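Local coordinates for putative carbohydrate metabolism domain-containing protein (Bacteroides vulgatus, PDB 3S30) that is of unknown function but probably acts in carbohydrate metabolism, perhaps as a glycoside hydrolase, and has a galactose-binding-domain-like fold, at residues P231-N236 with T240-V245; L251-T256 with Q260-H265; P309-L312 with G316-V319. All coordinates share one frame; numbering follows the deposited sequence.

Interaction 1 of 3, residues P231-N236 with T240-V245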
ATOM      1  N   PRO A 231      -0.706  -3.490  20.790  1.00 56.83           N
ATOM      2  CA  PRO A 231      -0.746  -4.350  21.971  1.00 58.09           C
ATOM      3  C   PRO A 231      -1.834  -5.426  21.927  1.00 60.18           C
ATOM      4  O   PRO A 231      -1.729  -6.431  22.633  1.00 61.24           O
ATOM      5  CB  PRO A 231      -0.998  -3.363  23.119  1.00 60.36           C
ATOM      6  CG  PRO A 231      -1.741  -2.206  22.484  1.00 60.50           C
ATOM      7  CD  PRO A 231      -1.310  -2.160  21.036  1.00 59.10           C
ATOM      8  N   GLU A 232      -2.872  -5.216  21.119  1.00 60.19           N
ATOM      9  CA  GLU A 232      -3.963  -6.170  21.014  1.00 61.03           C
ATOM     10  C   GLU A 232      -4.240  -6.519  19.553  1.00 59.59           C
ATOM     11  O   GLU A 232      -4.591  -5.648  18.755  1.00 57.18           O
ATOM     12  CB  GLU A 232      -5.212  -5.613  21.682  1.00 63.99           C
ATOM     13  CG  GLU A 232      -5.093  -5.518  23.197  1.00 68.62           C
ATOM     14  CD  GLU A 232      -6.335  -4.960  23.844  1.00 79.85           C
ATOM     15  OE1 GLU A 232      -7.416  -5.573  23.707  1.00 84.63           O
ATOM     16  OE2 GLU A 232      -6.232  -3.905  24.501  1.00 90.68           O
ATOM     17  N   PHE A 233      -4.062  -7.798  19.220  1.00 57.74           N
ATOM     18  CA  PHE A 233      -4.281  -8.292  17.870  1.00 56.32           C
ATOM     19  C   PHE A 233      -5.742  -8.731  17.717  1.00 57.16           C
ATOM     20  O   PHE A 233      -6.210  -9.585  18.456  1.00 57.80           O
ATOM     21  CB  PHE A 233      -3.316  -9.461  17.594  1.00 56.30           C
ATOM     22  CG  PHE A 233      -3.216  -9.851  16.141  1.00 51.44           C
ATOM     23  CD1 PHE A 233      -4.139 -10.712  15.573  1.00 54.40           C
ATOM     24  CD2 PHE A 233      -2.191  -9.360  15.347  1.00 54.77           C
ATOM     25  CE1 PHE A 233      -4.052 -11.078  14.225  1.00 53.09           C
ATOM     26  CE2 PHE A 233      -2.097  -9.716  14.004  1.00 51.98           C
ATOM     27  CZ  PHE A 233      -3.039 -10.584  13.442  1.00 47.64           C
ATOM     28  N   TYR A 234      -6.455  -8.143  16.760  1.00 57.71           N
ATOM     29  CA  TYR A 234      -7.846  -8.533  16.475  1.00 61.64           C
ATOM     30  C   TYR A 234      -7.864  -9.691  15.494  1.00 61.62           C
ATOM     31  O   TYR A 234      -7.361  -9.583  14.387  1.00 62.43           O
ATOM     32  CB  TYR A 234      -8.669  -7.358  15.909  1.00 61.83           C
ATOM     33  CG  TYR A 234      -9.059  -6.288  16.919  1.00 63.12           C
ATOM     34  CD1 TYR A 234      -8.383  -6.147  18.124  1.00 63.14           C
ATOM     35  CD2 TYR A 234     -10.103  -5.394  16.648  1.00 70.53           C
ATOM     36  CE1 TYR A 234      -8.733  -5.165  19.034  1.00 67.67           C
ATOM     37  CE2 TYR A 234     -10.463  -4.407  17.554  1.00 70.54           C
ATOM     38  CZ  TYR A 234      -9.768  -4.298  18.746  1.00 72.94           C
ATOM     39  OH  TYR A 234     -10.087  -3.323  19.658  1.00 76.67           O
ATOM     40  N   GLU A 235      -8.430 -10.806  15.924  1.00 65.34           N
ATOM     41  CA  GLU A 235      -8.569 -11.991  15.085  1.00 67.39           C
ATOM     42  C   GLU A 235      -9.835 -12.721  15.531  1.00 71.61           C
ATOM     43  O   GLU A 235      -9.994 -13.032  16.717  1.00 70.95           O
ATOM     44  CB  GLU A 235      -7.331 -12.905  15.181  1.00 66.55           C
ATOM     45  CG  GLU A 235      -6.859 -13.265  16.616  1.00 70.00           C
ATOM     46  CD  GLU A 235      -5.541 -14.062  16.634  1.00 72.96           C
ATOM     47  OE1 GLU A 235      -5.339 -14.946  15.776  1.00 75.04           O
ATOM     48  OE2 GLU A 235      -4.696 -13.803  17.514  1.00 76.67           O
ATOM     49  N   ASN A 236     -10.730 -12.970  14.574  1.00 74.97           N
ATOM     50  CA  ASN A 236     -12.041 -13.563  14.845  1.00 80.79           C
ATOM     51  C   ASN A 236     -12.868 -12.584  15.688  1.00 81.73           C
ATOM     52  O   ASN A 236     -12.948 -11.401  15.343  1.00 83.83           O
ATOM     53  CB  ASN A 236     -11.878 -14.954  15.480  1.00 83.52           C
ATOM     54  CG  ASN A 236     -10.918 -15.842  14.684  1.00 87.82           C
ATOM     55  OD1 ASN A 236     -11.008 -15.921  13.452  1.00 90.88           O
ATOM     56  ND2 ASN A 236      -9.994 -16.502  15.380  1.00 88.64           N
ATOM     57  N   THR A 240      -6.029 -10.650  21.212  1.00 58.83           N
ATOM     58  CA  THR A 240      -4.909 -11.459  21.738  1.00 56.52           C
ATOM     59  C   THR A 240      -3.569 -10.718  21.763  1.00 55.29           C
ATOM     60  O   THR A 240      -3.459  -9.616  21.243  1.00 54.17           O
ATOM     61  CB  THR A 240      -4.695 -12.730  20.899  1.00 57.72           C
ATOM     62  OG1 THR A 240      -4.151 -12.372  19.622  1.00 57.85           O
ATOM     63  CG2 THR A 240      -6.023 -13.503  20.701  1.00 58.68           C
ATOM     64  N   ASN A 241      -2.553 -11.340  22.371  1.00 55.70           N
ATOM     65  CA  ASN A 241      -1.178 -10.791  22.343  1.00 56.04           C
ATOM     66  C   ASN A 241      -0.334 -11.348  21.194  1.00 56.94           C
ATOM     67  O   ASN A 241       0.891 -11.316  21.250  1.00 58.95           O
ATOM     68  CB  ASN A 241      -0.445 -10.999  23.679  1.00 56.23           C
ATOM     69  CG  ASN A 241      -0.038 -12.454  23.914  1.00 54.38           C
ATOM     70  OD1 ASN A 241      -0.702 -13.360  23.449  1.00 47.01           O
ATOM     71  ND2 ASN A 241       1.049 -12.668  24.655  1.00 47.54           N
ATOM     72  N   ARG A 242      -0.989 -11.867  20.159  1.00 57.09           N
ATOM     73  CA  ARG A 242      -0.311 -12.193  18.930  1.00 58.03           C
ATOM     74  C   ARG A 242       0.433 -10.947  18.413  1.00 59.10           C
ATOM     75  O   ARG A 242      -0.036  -9.806  18.527  1.00 57.50           O
ATOM     76  CB  ARG A 242      -1.301 -12.707  17.886  1.00 58.05           C
ATOM     77  CG  ARG A 242      -0.654 -13.079  16.562  1.00 57.06           C
ATOM     78  CD  ARG A 242      -1.667 -13.654  15.607  1.00 60.44           C
ATOM     79  NE  ARG A 242      -1.174 -13.670  14.231  1.00 68.56           N
ATOM     80  CZ  ARG A 242      -1.894 -14.019  13.164  1.00 68.85           C
ATOM     81  NH1 ARG A 242      -3.170 -14.383  13.284  1.00 68.65           N
ATOM     82  NH2 ARG A 242      -1.327 -14.012  11.962  1.00 70.61           N
ATOM     83  N   LYS A 243       1.612 -11.183  17.861  1.00 61.50           N
ATOM     84  CA  LYS A 243       2.473 -10.103  17.425  1.00 61.49           C
ATOM     85  C   LYS A 243       2.155  -9.835  15.955  1.00 58.54           C
ATOM     86  O   LYS A 243       2.386 -10.690  15.096  1.00 58.33           O
ATOM     87  CB  LYS A 243       3.942 -10.493  17.636  1.00 63.74           C
ATOM     88  CG  LYS A 243       4.899  -9.320  17.719  1.00 72.32           C
ATOM     89  CD  LYS A 243       4.768  -8.556  19.044  1.00 82.96           C
ATOM     90  CE  LYS A 243       5.293  -9.365  20.237  1.00 88.91           C
ATOM     91  NZ  LYS A 243       5.271  -8.592  21.512  1.00 92.40           N
ATOM     92  N   ASP A 244       1.596  -8.657  15.686  1.00 55.81           N
ATOM     93  CA  ASP A 244       1.256  -8.241  14.330  1.00 54.87           C
ATOM     94  C   ASP A 244       2.520  -8.099  13.483  1.00 54.81           C
ATOM     95  O   ASP A 244       3.594  -7.741  14.006  1.00 57.20           O
ATOM     96  CB  ASP A 244       0.513  -6.897  14.362  1.00 55.21           C
ATOM     97  CG  ASP A 244      -0.322  -6.641  13.102  1.00 56.49           C
ATOM     98  OD1 ASP A 244      -0.347  -7.491  12.168  1.00 48.06           O
ATOM     99  OD2 ASP A 244      -0.958  -5.565  13.061  1.00 52.99           O
ATOM    100  N   VAL A 245       2.404  -8.403  12.192  1.00 51.57           N
ATOM    101  CA  VAL A 245       3.496  -8.155  11.256  1.00 52.12           C
ATOM    102  C   VAL A 245       2.979  -7.306  10.110  1.00 50.97           C
ATOM    103  O   VAL A 245       1.780  -7.300   9.811  1.00 50.35           O
ATOM    104  CB  VAL A 245       4.194  -9.475  10.747  1.00 55.57           C
ATOM    105  CG1 VAL A 245       4.615 -10.370  11.951  1.00 49.75           C
ATOM    106  CG2 VAL A 245       3.303 -10.259   9.753  1.00 54.41           C
TER
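The ring of F233 is the packed centre of this contact, gripped over one face by R242 and at its edge by D244. R242 runs extended across the ring, its CD 3.8 Å from the ring centroid in a CH-pi contact over the face. Its guanidinium continues in the same layer, only 21° from the ring plane, with F233 CZ beneath its centre. F233 swings into this place with CG anti to the backbone N (chi1 -167°). D244 meets the ring quite differently: its carboxylate stands perpendicular to it, and OD1 lies 3.4 Å from F233 CE2, close to the ring plane.

The backbones form one antiparallel hydrogen-bonded pair, F233 with T240. F233 N donates to T240 O at 2.8 Å, and T240 N returns a bond to F233 O at 3.0 Å. T240 OG1 is used twice. It donates to the anti lone pair of E235 OE2 at 2.6 Å and accepts from R242 N at 3.2 Å, the latter bond closing an ST turn over 240-242, where the chain leaves the hairpin.

The outer side is looser. E235 OE1 lies at the edge of the R242 guanidinium, 3.4 Å from NH1, in a weak hydrogen bond within a salt bridge, and their planes are well away from coplanar. P231, E232 and N241 are exposed and add little; E232 OE1 turns to S239 OG instead.

Strand 233-235 pairs with strand 238-240 in a short hairpin, from which 240-245 leads to strand 247-254. D244 OD2 accepts from S326, S338 and the backbone N of A335, and Q333 packs against both F233 and R242, so the hairpin and the loop that follows it rest on the connection between strands 317-324 and 339-349.

Interaction 2 of 3, residues L251-T256 with Q260-H265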
ATOM      1  N   LEU A 251       4.731  -5.069  -7.394  1.00 55.83           N
ATOM      2  CA  LEU A 251       4.282  -5.923  -8.476  1.00 56.76           C
ATOM      3  C   LEU A 251       4.679  -5.300  -9.811  1.00 57.76           C
ATOM      4  O   LEU A 251       4.703  -4.076  -9.951  1.00 55.88           O
ATOM      5  CB  LEU A 251       2.758  -6.067  -8.413  1.00 57.19           C
ATOM      6  CG  LEU A 251       2.161  -6.563  -7.091  1.00 55.61           C
ATOM      7  CD1 LEU A 251       0.654  -6.350  -7.071  1.00 52.35           C
ATOM      8  CD2 LEU A 251       2.491  -8.026  -6.864  1.00 59.38           C
ATOM      9  N   PHE A 252       4.994  -6.157 -10.780  1.00 59.55           N
ATOM     10  CA  PHE A 252       5.205  -5.748 -12.163  1.00 60.84           C
ATOM     11  C   PHE A 252       4.491  -6.764 -13.034  1.00 62.65           C
ATOM     12  O   PHE A 252       4.800  -7.964 -12.981  1.00 64.27           O
ATOM     13  CB  PHE A 252       6.704  -5.728 -12.487  1.00 62.43           C
ATOM     14  CG  PHE A 252       7.025  -5.245 -13.870  1.00 62.79           C
ATOM     15  CD1 PHE A 252       6.623  -3.981 -14.294  1.00 62.64           C
ATOM     16  CD2 PHE A 252       7.748  -6.047 -14.751  1.00 64.27           C
ATOM     17  CE1 PHE A 252       6.925  -3.529 -15.578  1.00 59.70           C
ATOM     18  CE2 PHE A 252       8.057  -5.605 -16.034  1.00 61.99           C
ATOM     19  CZ  PHE A 252       7.642  -4.347 -16.448  1.00 64.95           C
ATOM     20  N   TYR A 253       3.526  -6.311 -13.831  1.00 62.14           N
ATOM     21  CA  TYR A 253       2.757  -7.250 -14.639  1.00 62.26           C
ATOM     22  C   TYR A 253       2.377  -6.735 -16.016  1.00 63.62           C
ATOM     23  O   TYR A 253       2.447  -5.546 -16.310  1.00 62.20           O
ATOM     24  CB  TYR A 253       1.511  -7.709 -13.878  1.00 61.33           C
ATOM     25  CG  TYR A 253       0.539  -6.600 -13.525  1.00 61.40           C
ATOM     26  CD1 TYR A 253      -0.436  -6.187 -14.427  1.00 60.31           C
ATOM     27  CD2 TYR A 253       0.574  -5.992 -12.276  1.00 58.41           C
ATOM     28  CE1 TYR A 253      -1.336  -5.189 -14.102  1.00 59.93           C
ATOM     29  CE2 TYR A 253      -0.321  -4.988 -11.944  1.00 59.21           C
ATOM     30  CZ  TYR A 253      -1.274  -4.592 -12.855  1.00 60.72           C
ATOM     31  OH  TYR A 253      -2.162  -3.593 -12.523  1.00 57.60           O
ATOM     32  N   GLU A 254       1.967  -7.678 -16.853  1.00 67.13           N
ATOM     33  CA  GLU A 254       1.599  -7.409 -18.222  1.00 70.20           C
ATOM     34  C   GLU A 254       0.084  -7.261 -18.275  1.00 70.95           C
ATOM     35  O   GLU A 254      -0.635  -8.131 -17.804  1.00 71.09           O
ATOM     36  CB  GLU A 254       2.072  -8.565 -19.093  1.00 72.05           C
ATOM     37  CG  GLU A 254       1.882  -8.369 -20.568  1.00 78.39           C
ATOM     38  CD  GLU A 254       2.468  -9.511 -21.385  1.00 82.79           C
ATOM     39  OE1 GLU A 254       3.520 -10.069 -20.977  1.00 80.18           O
ATOM     40  OE2 GLU A 254       1.877  -9.836 -22.438  1.00 79.86           O
ATOM     41  N   LYS A 255      -0.396  -6.152 -18.829  1.00 71.98           N
ATOM     42  CA  LYS A 255      -1.836  -5.950 -18.999  1.00 73.24           C
ATOM     43  C   LYS A 255      -2.369  -6.778 -20.156  1.00 76.96           C
ATOM     44  O   LYS A 255      -1.634  -7.096 -21.097  1.00 79.01           O
ATOM     45  CB  LYS A 255      -2.158  -4.468 -19.213  1.00 72.57           C
ATOM     46  CG  LYS A 255      -2.073  -3.644 -17.927  1.00 68.48           C
ATOM     47  CD  LYS A 255      -2.405  -2.190 -18.149  1.00 65.93           C
ATOM     48  CE  LYS A 255      -1.243  -1.426 -18.771  1.00 65.32           C
ATOM     49  NZ  LYS A 255      -1.372   0.048 -18.585  1.00 63.30           N
ATOM     50  N   THR A 256      -3.642  -7.155 -20.057  1.00 79.15           N
ATOM     51  CA  THR A 256      -4.401  -7.708 -21.194  1.00 82.62           C
ATOM     52  C   THR A 256      -5.774  -7.042 -21.236  1.00 85.28           C
ATOM     53  O   THR A 256      -6.175  -6.370 -20.280  1.00 83.39           O
ATOM     54  CB  THR A 256      -4.582  -9.236 -21.094  1.00 83.77           C
ATOM     55  OG1 THR A 256      -5.028  -9.587 -19.778  1.00 78.32           O
ATOM     56  CG2 THR A 256      -3.277  -9.966 -21.412  1.00 80.23           C
ATOM     57  N   GLN A 260      -6.763  -5.259 -16.554  1.00 73.80           N
ATOM     58  CA  GLN A 260      -6.152  -3.933 -16.549  1.00 71.25           C
ATOM     59  C   GLN A 260      -5.566  -3.580 -15.184  1.00 68.27           C
ATOM     60  O   GLN A 260      -4.690  -2.720 -15.091  1.00 66.24           O
ATOM     61  CB  GLN A 260      -7.191  -2.879 -16.943  1.00 72.26           C
ATOM     62  CG  GLN A 260      -7.564  -2.896 -18.419  1.00 78.16           C
ATOM     63  CD  GLN A 260      -6.488  -2.283 -19.297  1.00 79.54           C
ATOM     64  OE1 GLN A 260      -6.168  -1.103 -19.161  1.00 79.29           O
ATOM     65  NE2 GLN A 260      -5.921  -3.085 -20.198  1.00 73.55           N
HETATM   66  N   MSE A 261      -6.078  -4.223 -14.131  1.00 67.12           N
HETATM   67  CA  MSE A 261      -5.613  -4.012 -12.771  1.00 63.88           C
HETATM   68  C   MSE A 261      -5.622  -5.335 -12.007  1.00 63.20           C
HETATM   69  O   MSE A 261      -6.421  -6.218 -12.300  1.00 65.07           O
HETATM   70  CB  MSE A 261      -6.519  -3.004 -12.054  1.00 63.70           C
HETATM   71  CG  MSE A 261      -6.561  -1.605 -12.676  1.00 61.44           C
HETATM   72 SE   MSE A 261      -4.915  -0.605 -12.434  0.75 53.99          SE
HETATM   73  CE  MSE A 261      -5.130  -0.063 -10.542  1.00 51.96           C
ATOM     74  N   LEU A 262      -4.712  -5.470 -11.045  1.00 61.37           N
ATOM     75  CA  LEU A 262      -4.801  -6.530 -10.045  1.00 61.45           C
ATOM     76  C   LEU A 262      -5.394  -5.916  -8.783  1.00 59.39           C
ATOM     77  O   LEU A 262      -5.641  -4.706  -8.737  1.00 57.37           O
ATOM     78  CB  LEU A 262      -3.430  -7.148  -9.752  1.00 60.34           C
ATOM     79  CG  LEU A 262      -2.691  -7.757 -10.952  1.00 62.63           C
ATOM     80  CD1 LEU A 262      -1.355  -8.352 -10.492  1.00 56.58           C
ATOM     81  CD2 LEU A 262      -3.549  -8.815 -11.685  1.00 60.48           C
ATOM     82  N   ASP A 263      -5.644  -6.750  -7.778  1.00 58.48           N
ATOM     83  CA  ASP A 263      -6.195  -6.277  -6.513  1.00 57.11           C
ATOM     84  C   ASP A 263      -5.624  -7.058  -5.314  1.00 56.46           C
ATOM     85  O   ASP A 263      -4.591  -7.731  -5.442  1.00 56.29           O
ATOM     86  CB  ASP A 263      -7.732  -6.270  -6.562  1.00 57.03           C
ATOM     87  CG  ASP A 263      -8.341  -7.668  -6.726  1.00 62.90           C
ATOM     88  OD1 ASP A 263      -7.657  -8.679  -6.449  1.00 59.80           O
ATOM     89  OD2 ASP A 263      -9.529  -7.748  -7.129  1.00 65.52           O
ATOM     90  N   GLY A 264      -6.284  -6.953  -4.159  1.00 56.12           N
ATOM     91  CA  GLY A 264      -5.781  -7.506  -2.899  1.00 54.60           C
ATOM     92  C   GLY A 264      -5.693  -9.013  -2.789  1.00 55.59           C
ATOM     93  O   GLY A 264      -5.148  -9.529  -1.814  1.00 56.11           O
ATOM     94  N   HIS A 265      -6.235  -9.729  -3.768  1.00 57.08           N
ATOM     95  CA  HIS A 265      -6.163 -11.193  -3.780  1.00 58.01           C
ATOM     96  C   HIS A 265      -4.754 -11.681  -4.089  1.00 57.74           C
ATOM     97  O   HIS A 265      -4.405 -12.792  -3.739  1.00 61.01           O
ATOM     98  CB  HIS A 265      -7.125 -11.776  -4.808  1.00 59.54           C
ATOM     99  CG  HIS A 265      -8.562 -11.503  -4.516  1.00 59.79           C
ATOM    100  ND1 HIS A 265      -9.222 -10.394  -5.004  1.00 56.71           N
ATOM    101  CD2 HIS A 265      -9.479 -12.206  -3.807  1.00 62.53           C
ATOM    102  CE1 HIS A 265     -10.482 -10.423  -4.600  1.00 61.99           C
ATOM    103  NE2 HIS A 265     -10.663 -11.509  -3.870  1.00 60.53           N
TER
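L262 lies over one face of the Y253 ring, and the two side chains run past each other in opposite directions. L262 CG stands 3.9 Å from the ring centroid, 15° off the normal, in a CH-pi contact displaced toward the rim of the ring. The CD1 branch reaches farther along the same face and comes 3.5 Å from Y253 CD2. L251 flanks that methyl, its CD1 4.4 Å from L262 CD1. Y253 CG sits between the backbone N and the carbonyl carbon (chi1 61°), a rotamer that carries the ring off strand 247-254 to the second segment, where OH lies 3.5 Å from the CA of selenomethionine M261. That hydroxyl is hydrogen-bonded to F210 O and N318 ND2.

Within this galactose-binding-domain-like structure, strand 247-254 adjoins 317-324, which adjoins 208-213. From 254 an intervening loop leads to the short strand 262-263, which pairs with 208-213, and the Y253 side chain bridges from one segment to the other. Without the phenol, as with an alanine here, L262 would probably lose the surface it packs on, and F210 O and N318 ND2 their hydroxyl partner.

Nearer the turn the contact becomes polar and more exposed. Q260 points away at CB, but its chain bends at chi2 and brings NE2 back to donate a hydrogen bond to T256 O at 3.3 Å. The acceptor is close to the amide plane of Q260, whereas NE2 stands well above the carbonyl plane of T256. K255 crosses Q260 obliquely, its CD 3.9 Å from Q260 O, while its NZ goes on to N318 OD1 and G315 O.

Interaction 3 of 3, residues P309-L312 with G316-V319; sequences PQKL and GYNV
A water molecule links L312 O, 2.7 Å away, to Y317 N, from which it accepts a hydrogen bond at 2.9 Å. Beside this bridge K311 O, at the end of helix 309-313, accepts directly at 3.0 Å from G316 N, the backbone N five positions on. G316 brings the backbones close: K311 CG packs 4.0 Å from its CA, and a CB here would collide with K311 CG.

K311 leaves the helix with CG anti to the backbone N (chi1 -168°) and stays fully extended. It crosses the side chain of Y317 at about a right angle, CG passing 4.1 Å from Y317 CE1. NZ is thereby delivered to K255 O and to the carboxylate of E254. On the other side of the Y317 ring plane from K311 CG, L312 CD1 reaches Y317 CB at 3.9 Å, while Y317 CD1 rests against L312 CA. The Y317 ring also meets that of F252 at a shallow interplanar angle.

The whole is a helix-to-strand turn, closed by one direct and one water-mediated backbone link, that feeds strand 317-324 into the galactose-binding-domain-like β-structure.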
ATOM      1  N   PRO A 309       9.461  -5.597 -25.563  1.00 98.32           N
ATOM      2  CA  PRO A 309       9.996  -4.225 -25.564  1.00 98.14           C
ATOM      3  C   PRO A 309       9.056  -3.196 -26.203  1.00 98.16           C
ATOM      4  O   PRO A 309       9.009  -2.044 -25.761  1.00 97.01           O
ATOM      5  CB  PRO A 309      11.284  -4.333 -26.395  1.00101.73           C
ATOM      6  CG  PRO A 309      11.575  -5.784 -26.519  1.00103.53           C
ATOM      7  CD  PRO A 309      10.276  -6.501 -26.393  1.00101.82           C
ATOM      8  N   GLN A 310       8.331  -3.611 -27.240  1.00 99.84           N
ATOM      9  CA  GLN A 310       7.341  -2.748 -27.884  1.00 99.56           C
ATOM     10  C   GLN A 310       6.197  -2.436 -26.937  1.00 94.68           C
ATOM     11  O   GLN A 310       5.914  -1.270 -26.667  1.00 93.49           O
ATOM     12  CB  GLN A 310       6.780  -3.391 -29.158  1.00102.90           C
ATOM     13  CG  GLN A 310       7.538  -3.040 -30.430  1.00107.53           C
ATOM     14  CD  GLN A 310       6.726  -3.309 -31.695  1.00111.92           C
ATOM     15  OE1 GLN A 310       5.590  -3.786 -31.634  1.00109.86           O
ATOM     16  NE2 GLN A 310       7.308  -2.995 -32.846  1.00108.54           N
ATOM     17  N   LYS A 311       5.541  -3.486 -26.445  1.00 92.85           N
ATOM     18  CA  LYS A 311       4.398  -3.347 -25.521  1.00 89.70           C
ATOM     19  C   LYS A 311       4.766  -2.569 -24.249  1.00 86.16           C
ATOM     20  O   LYS A 311       3.945  -1.817 -23.730  1.00 84.14           O
ATOM     21  CB  LYS A 311       3.836  -4.724 -25.149  1.00 88.56           C
ATOM     22  CG  LYS A 311       2.499  -4.684 -24.431  1.00 87.37           C
ATOM     23  CD  LYS A 311       1.948  -6.079 -24.177  1.00 85.74           C
ATOM     24  CE  LYS A 311       0.552  -6.017 -23.572  1.00 84.83           C
ATOM     25  NZ  LYS A 311      -0.057  -7.373 -23.383  1.00 83.89           N
ATOM     26  N   LEU A 312       5.995  -2.754 -23.764  1.00 85.41           N
ATOM     27  CA  LEU A 312       6.519  -1.994 -22.618  1.00 83.64           C
ATOM     28  C   LEU A 312       6.541  -0.494 -22.904  1.00 83.82           C
ATOM     29  O   LEU A 312       6.197   0.314 -22.034  1.00 81.27           O
ATOM     30  CB  LEU A 312       7.934  -2.473 -22.251  1.00 83.83           C
ATOM     31  CG  LEU A 312       8.593  -1.888 -20.994  1.00 82.94           C
ATOM     32  CD1 LEU A 312       7.775  -2.177 -19.732  1.00 79.64           C
ATOM     33  CD2 LEU A 312      10.013  -2.418 -20.837  1.00 79.90           C
ATOM     34  N   GLY A 316       1.818  -1.033 -21.837  1.00 74.16           N
ATOM     35  CA  GLY A 316       1.045  -2.251 -21.577  1.00 73.45           C
ATOM     36  C   GLY A 316       1.487  -3.031 -20.349  1.00 71.22           C
ATOM     37  O   GLY A 316       1.085  -4.183 -20.159  1.00 70.35           O
ATOM     38  N   TYR A 317       2.325  -2.406 -19.521  1.00 69.38           N
ATOM     39  CA  TYR A 317       2.795  -3.010 -18.282  1.00 67.18           C
ATOM     40  C   TYR A 317       2.523  -2.061 -17.136  1.00 65.07           C
ATOM     41  O   TYR A 317       2.777  -0.857 -17.243  1.00 65.81           O
ATOM     42  CB  TYR A 317       4.294  -3.318 -18.363  1.00 68.32           C
ATOM     43  CG  TYR A 317       4.607  -4.554 -19.171  1.00 70.49           C
ATOM     44  CD1 TYR A 317       4.682  -4.504 -20.554  1.00 72.05           C
ATOM     45  CD2 TYR A 317       4.813  -5.775 -18.549  1.00 71.21           C
ATOM     46  CE1 TYR A 317       4.960  -5.646 -21.296  1.00 76.09           C
ATOM     47  CE2 TYR A 317       5.090  -6.912 -19.278  1.00 73.17           C
ATOM     48  CZ  TYR A 317       5.162  -6.845 -20.652  1.00 75.31           C
ATOM     49  OH  TYR A 317       5.432  -7.989 -21.373  1.00 82.84           O
ATOM     50  N   ASN A 318       2.002  -2.607 -16.045  1.00 62.43           N
ATOM     51  CA  ASN A 318       1.742  -1.832 -14.840  1.00 60.60           C
ATOM     52  C   ASN A 318       2.715  -2.226 -13.731  1.00 58.50           C
ATOM     53  O   ASN A 318       3.158  -3.372 -13.663  1.00 58.02           O
ATOM     54  CB  ASN A 318       0.309  -2.061 -14.357  1.00 60.69           C
ATOM     55  CG  ASN A 318      -0.697  -1.101 -14.981  1.00 63.27           C
ATOM     56  OD1 ASN A 318      -0.381  -0.344 -15.892  1.00 64.38           O
ATOM     57  ND2 ASN A 318      -1.924  -1.143 -14.487  1.00 63.81           N
ATOM     58  N   VAL A 319       3.075  -1.255 -12.899  1.00 56.47           N
ATOM     59  CA  VAL A 319       3.798  -1.522 -11.672  1.00 55.47           C
ATOM     60  C   VAL A 319       2.917  -1.110 -10.507  1.00 54.59           C
ATOM     61  O   VAL A 319       1.978  -0.322 -10.668  1.00 56.16           O
ATOM     62  CB  VAL A 319       5.139  -0.750 -11.590  1.00 56.72           C
ATOM     63  CG1 VAL A 319       4.918   0.714 -11.110  1.00 52.02           C
ATOM     64  CG2 VAL A 319       6.100  -1.468 -10.662  1.00 53.35           C
TER
HETATM   65  O   HOH W   1       4.234  -0.376 -20.328  1.00 61.15           O

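Overall arrangement
Interactions 2 and 3 share one part of the fold, with centres about 12 Å apart, because strands 247-254 and 317-324 are neighbours in the same sheet. They touch directly through the backbone, K255 N lying 2.8 Å from G316 O in a probable hydrogen bond. Interaction 1 stands apart, its centre about 40 Å from that of interaction 3 and on the opposite side of the chain's centre. All three are partly buried. Interaction 1 is a peripheral hairpin where a buried ring is overlaid by charged and polar groups; interaction 2 centres on apolar packing of buried residues and turns polar toward its exposed turn; interaction 3 combines backbone and water-mediated bonds at a helix end with packing of K311 and L312 against Y317.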